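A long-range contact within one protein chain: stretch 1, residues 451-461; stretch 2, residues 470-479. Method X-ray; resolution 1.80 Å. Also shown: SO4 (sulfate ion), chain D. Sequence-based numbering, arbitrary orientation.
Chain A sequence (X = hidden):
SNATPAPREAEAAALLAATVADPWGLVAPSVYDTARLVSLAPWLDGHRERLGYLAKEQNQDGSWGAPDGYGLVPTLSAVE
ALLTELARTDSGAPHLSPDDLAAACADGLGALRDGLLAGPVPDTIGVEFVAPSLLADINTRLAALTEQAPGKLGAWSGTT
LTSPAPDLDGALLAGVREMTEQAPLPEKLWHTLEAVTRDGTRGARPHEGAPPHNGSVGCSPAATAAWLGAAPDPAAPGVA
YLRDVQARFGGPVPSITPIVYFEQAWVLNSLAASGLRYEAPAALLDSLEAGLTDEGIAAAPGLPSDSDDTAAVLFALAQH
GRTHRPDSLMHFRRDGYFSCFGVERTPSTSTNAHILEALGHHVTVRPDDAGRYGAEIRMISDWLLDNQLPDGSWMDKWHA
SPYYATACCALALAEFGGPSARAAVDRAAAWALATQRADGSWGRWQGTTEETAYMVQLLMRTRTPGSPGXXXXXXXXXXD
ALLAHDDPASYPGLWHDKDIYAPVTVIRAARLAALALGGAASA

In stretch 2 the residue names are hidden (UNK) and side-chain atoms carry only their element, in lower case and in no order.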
# COMPACT_ATOMS: atom_id res chain seq x y z
N GLU A 451 13.13 -0.99 4.61
CA GLU A 451 14.05 -0.97 3.49
C GLU A 451 15.41 -1.59 3.85
O GLU A 451 16.03 -2.27 3.01
CB GLU A 451 14.21 0.45 2.93
CG GLU A 451 12.88 1.04 2.44
CD GLU A 451 12.93 2.54 2.23
OE1 GLU A 451 12.86 3.29 3.23
OE2 GLU A 451 13.01 2.98 1.06
N THR A 452 15.84 -1.39 5.08
CA THR A 452 17.03 -2.03 5.58
C THR A 452 16.86 -3.56 5.54
O THR A 452 17.76 -4.30 5.06
CB THR A 452 17.36 -1.56 7.01
OG1 THR A 452 17.54 -0.13 7.03
CG2 THR A 452 18.64 -2.25 7.51
N ALA A 453 15.71 -4.03 6.03
CA ALA A 453 15.40 -5.47 6.03
C ALA A 453 15.49 -6.06 4.64
O ALA A 453 16.09 -7.15 4.47
CB ALA A 453 14.03 -5.74 6.62
N TYR A 454 14.95 -5.36 3.64
CA TYR A 454 15.02 -5.86 2.26
C TYR A 454 16.46 -6.04 1.77
O TYR A 454 16.77 -7.02 1.10
CB TYR A 454 14.23 -4.99 1.27
CG TYR A 454 12.74 -4.88 1.58
CD1 TYR A 454 12.05 -5.92 2.23
CD2 TYR A 454 12.01 -3.78 1.16
CE1 TYR A 454 10.69 -5.83 2.49
CE2 TYR A 454 10.66 -3.68 1.41
CZ TYR A 454 10.00 -4.71 2.08
OH TYR A 454 8.66 -4.64 2.38
N MSE A 455 17.31 -5.06 2.06
CA MSE A 455 18.71 -5.13 1.63
C MSE A 455 19.49 -6.18 2.36
O MSE A 455 20.34 -6.87 1.75
CB MSE A 455 19.37 -3.75 1.72
CG MSE A 455 18.76 -2.82 0.68
SE MSE A 455 18.99 -3.37 -1.19
CE MSE A 455 17.29 -4.26 -1.52
N VAL A 456 19.26 -6.34 3.65
CA VAL A 456 19.95 -7.41 4.40
C VAL A 456 19.58 -8.78 3.80
O VAL A 456 20.48 -9.63 3.55
CB VAL A 456 19.64 -7.34 5.91
CG1 VAL A 456 20.06 -8.61 6.61
CG2 VAL A 456 20.32 -6.13 6.52
N GLN A 457 18.30 -8.99 3.53
CA GLN A 457 17.84 -10.23 2.88
C GLN A 457 18.49 -10.44 1.52
O GLN A 457 18.96 -11.55 1.24
CB GLN A 457 16.34 -10.23 2.66
CG GLN A 457 15.53 -10.36 3.92
CD GLN A 457 14.06 -10.51 3.62
OE1 GLN A 457 13.66 -11.34 2.79
NE2 GLN A 457 13.23 -9.71 4.30
N LEU A 458 18.49 -9.40 0.68
CA LEU A 458 19.10 -9.48 -0.64
C LEU A 458 20.55 -9.92 -0.52
O LEU A 458 20.98 -10.85 -1.22
CB LEU A 458 19.03 -8.13 -1.36
CG LEU A 458 19.69 -8.03 -2.74
CD1 LEU A 458 19.28 -9.17 -3.65
CD2 LEU A 458 19.37 -6.70 -3.42
N LEU A 459 21.32 -9.24 0.34
CA LEU A 459 22.74 -9.52 0.47
C LEU A 459 23.01 -10.92 1.00
O LEU A 459 23.89 -11.63 0.47
CB LEU A 459 23.42 -8.48 1.36
CG LEU A 459 23.50 -7.05 0.80
CD1 LEU A 459 23.99 -6.09 1.87
CD2 LEU A 459 24.40 -6.97 -0.42
N MSE A 460 22.27 -11.33 2.03
CA MSE A 460 22.48 -12.66 2.63
C MSE A 460 22.03 -13.77 1.72
O MSE A 460 22.75 -14.79 1.53
CB MSE A 460 21.83 -12.75 4.00
CG MSE A 460 22.46 -11.81 5.03
SE MSE A 460 24.34 -12.23 5.42
CE MSE A 460 25.38 -11.50 3.95
N ARG A 461 20.85 -13.63 1.11
CA ARG A 461 20.31 -14.72 0.30
C ARG A 461 21.05 -14.93 -1.02
O ARG A 461 20.98 -16.03 -1.59
CB ARG A 461 18.82 -14.56 0.08
CG ARG A 461 17.99 -14.77 1.35
CD ARG A 461 16.56 -14.27 1.21
NE ARG A 461 15.78 -14.92 0.16
CZ ARG A 461 14.52 -14.58 -0.15
NH1 ARG A 461 13.88 -13.61 0.50
NH2 ARG A 461 13.91 -15.21 -1.12
N UNK A 470 32.97 -7.47 1.74
CA UNK A 470 32.10 -6.30 1.90
C UNK A 470 30.63 -6.69 2.10
O UNK A 470 29.91 -6.02 2.84
c UNK A 470 32.20 -5.36 0.70
o UNK A 470 32.08 -6.11 -0.52
c UNK A 470 33.53 -4.62 0.73
N UNK A 471 30.22 -7.77 1.44
CA UNK A 471 28.84 -8.23 1.45
C UNK A 471 28.42 -8.58 2.87
O UNK A 471 27.41 -8.07 3.37
c UNK A 471 28.75 -8.91 -0.96
c UNK A 471 27.29 -10.11 0.66
c UNK A 471 28.64 -9.41 0.47
N UNK A 472 29.21 -9.42 3.54
CA UNK A 472 28.87 -9.84 4.89
C UNK A 472 28.94 -8.68 5.89
O UNK A 472 28.08 -8.58 6.76
c UNK A 472 29.74 -11.01 5.33
N UNK A 473 29.92 -7.80 5.74
CA UNK A 473 30.05 -6.67 6.66
C UNK A 473 28.88 -5.69 6.47
O UNK A 473 28.35 -5.15 7.44
c UNK A 473 32.61 -6.80 6.85
n UNK A 473 35.33 -7.47 4.84
n UNK A 473 35.28 -5.60 3.50
c UNK A 473 34.98 -6.19 4.65
c UNK A 473 31.39 -5.94 6.48
n UNK A 473 34.33 -5.51 5.60
c UNK A 473 33.92 -6.02 6.90
N UNK A 474 28.49 -5.48 5.21
CA UNK A 474 27.35 -4.61 4.91
C UNK A 474 26.08 -5.14 5.56
O UNK A 474 25.36 -4.40 6.24
c UNK A 474 27.16 -4.47 3.40
o UNK A 474 25.98 -3.72 3.09
N UNK A 475 25.78 -6.42 5.34
CA UNK A 475 24.62 -7.04 5.97
C UNK A 475 24.67 -6.97 7.50
O UNK A 475 23.64 -6.78 8.15
c UNK A 475 24.47 -8.47 5.50
N UNK A 476 25.87 -7.13 8.06
CA UNK A 476 26.07 -7.01 9.52
C UNK A 476 25.72 -5.62 10.03
O UNK A 476 25.09 -5.49 11.07
c UNK A 476 27.51 -7.35 9.91
N UNK A 477 26.14 -4.59 9.31
CA UNK A 477 25.85 -3.22 9.71
C UNK A 477 24.33 -2.97 9.59
O UNK A 477 23.74 -2.28 10.44
c UNK A 477 29.41 -1.46 6.22
c UNK A 477 26.63 -2.20 8.87
c UNK A 477 28.81 -0.90 8.57
n UNK A 477 30.44 -2.22 6.59
n UNK A 477 28.64 -0.85 7.11
n UNK A 477 29.15 -1.33 4.92
c UNK A 477 28.14 -2.10 9.21
N UNK A 478 23.72 -3.55 8.55
CA UNK A 478 22.25 -3.54 8.36
C UNK A 478 21.56 -4.12 9.58
O UNK A 478 20.66 -3.50 10.16
N UNK A 479 22.02 -5.30 10.01
CA UNK A 479 21.46 -5.95 11.18
C UNK A 479 21.65 -5.13 12.46
O UNK A 479 20.72 -5.02 13.28
s UNK A 479 21.38 -8.56 10.18
c UNK A 479 22.03 -7.37 11.36
S SO4 D . 33.76 -2.14 4.41
O1 SO4 D . 34.81 -2.78 3.57
O2 SO4 D . 32.95 -1.24 3.55
O3 SO4 D . 32.91 -3.20 4.99
O4 SO4 D . 34.37 -1.34 5.49

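Position 470 carries three side-chain atoms, a carbon bearing one oxygen and one carbon; this branched hydroxyl side chain stays well clear of stretch 1 and is Thr 470. At 471 a carbon bears two further carbons with no polar atom. One branch lies 3.7 Å from Leu 459 O, and the same atom is 4.1 Å from Met 460 CE, a selenomethionine methyl. The forked, wholly carbon side chain is that of Val 471, in the t rotamer.

Position 472 has a single carbon, directed away from stretch 1, so that Met 460 CE meets the backbone instead, 4.0 Å from the CA of 472; it is Ala 472. At 473 three carbons lead to a nitrogen and then to a carbon holding two more nitrogens, a guanidinium, which identifies Arg 473. Its CA-to-CB bond points away from stretch 1, and its guanidinium binds the sulfate, with hydrogen bonds from Arg 473 NE to SO4 O3 (2.8 Å) and from Arg 473 NH2 to SO4 O1 (2.9 Å).

At 474 one carbon is followed by one oxygen, and that oxygen lies 3.3 Å from Leu 459 CD1: Ser 474, whose OG is hydrogen-bonded elsewhere in the structure. Position 475 again has one carbon, now pointing toward stretch 1, 3.5 Å from Met 460 CE and 4.3 Å from Leu 459 CB: Ala 475. The lone carbon at 476 points away and touches nothing on stretch 1, as expected for an exposed Ala 476.

At 477 three carbons, a nitrogen and a carbon holding two more nitrogens repeat the guanidinium pattern, without contact to stretch 1: Arg 477. Its NH1 donates to SO4 O3 at 3.1 Å; both arginines thus share one sulfate oxygen. No side-chain atom is present at 478; the CA of 478 lies 3.7 Å from Val 456 CG2, and the O of 478 lies 3.6 Å from Thr 452 CG2. This is Gly 478, where an ideal CB would lie only 2.4 Å from Val 456 CG2, a clash. At 479 a carbon precedes a sulfur, and the sulfur of 479 lies 3.8 Å from Val 456 CG1: Cys 479.

The contact joins two helices running nearly antiparallel, at 152°, with axes approaching to 9.1 Å. Small residues let the backbones come close: the CA atoms of Val 456 and Ala 475 are 4.9 Å apart, and bare Gly 478 accommodates the valine methyl. No hydrogen bond crosses the interface, which buries 401 Å² through van der Waals packing of Thr 452, Val 456, Leu 459 and Met 460, while the two arginines hold the sulfate away from this seam.

Stretch 2 (470-479) TVARSAARGC
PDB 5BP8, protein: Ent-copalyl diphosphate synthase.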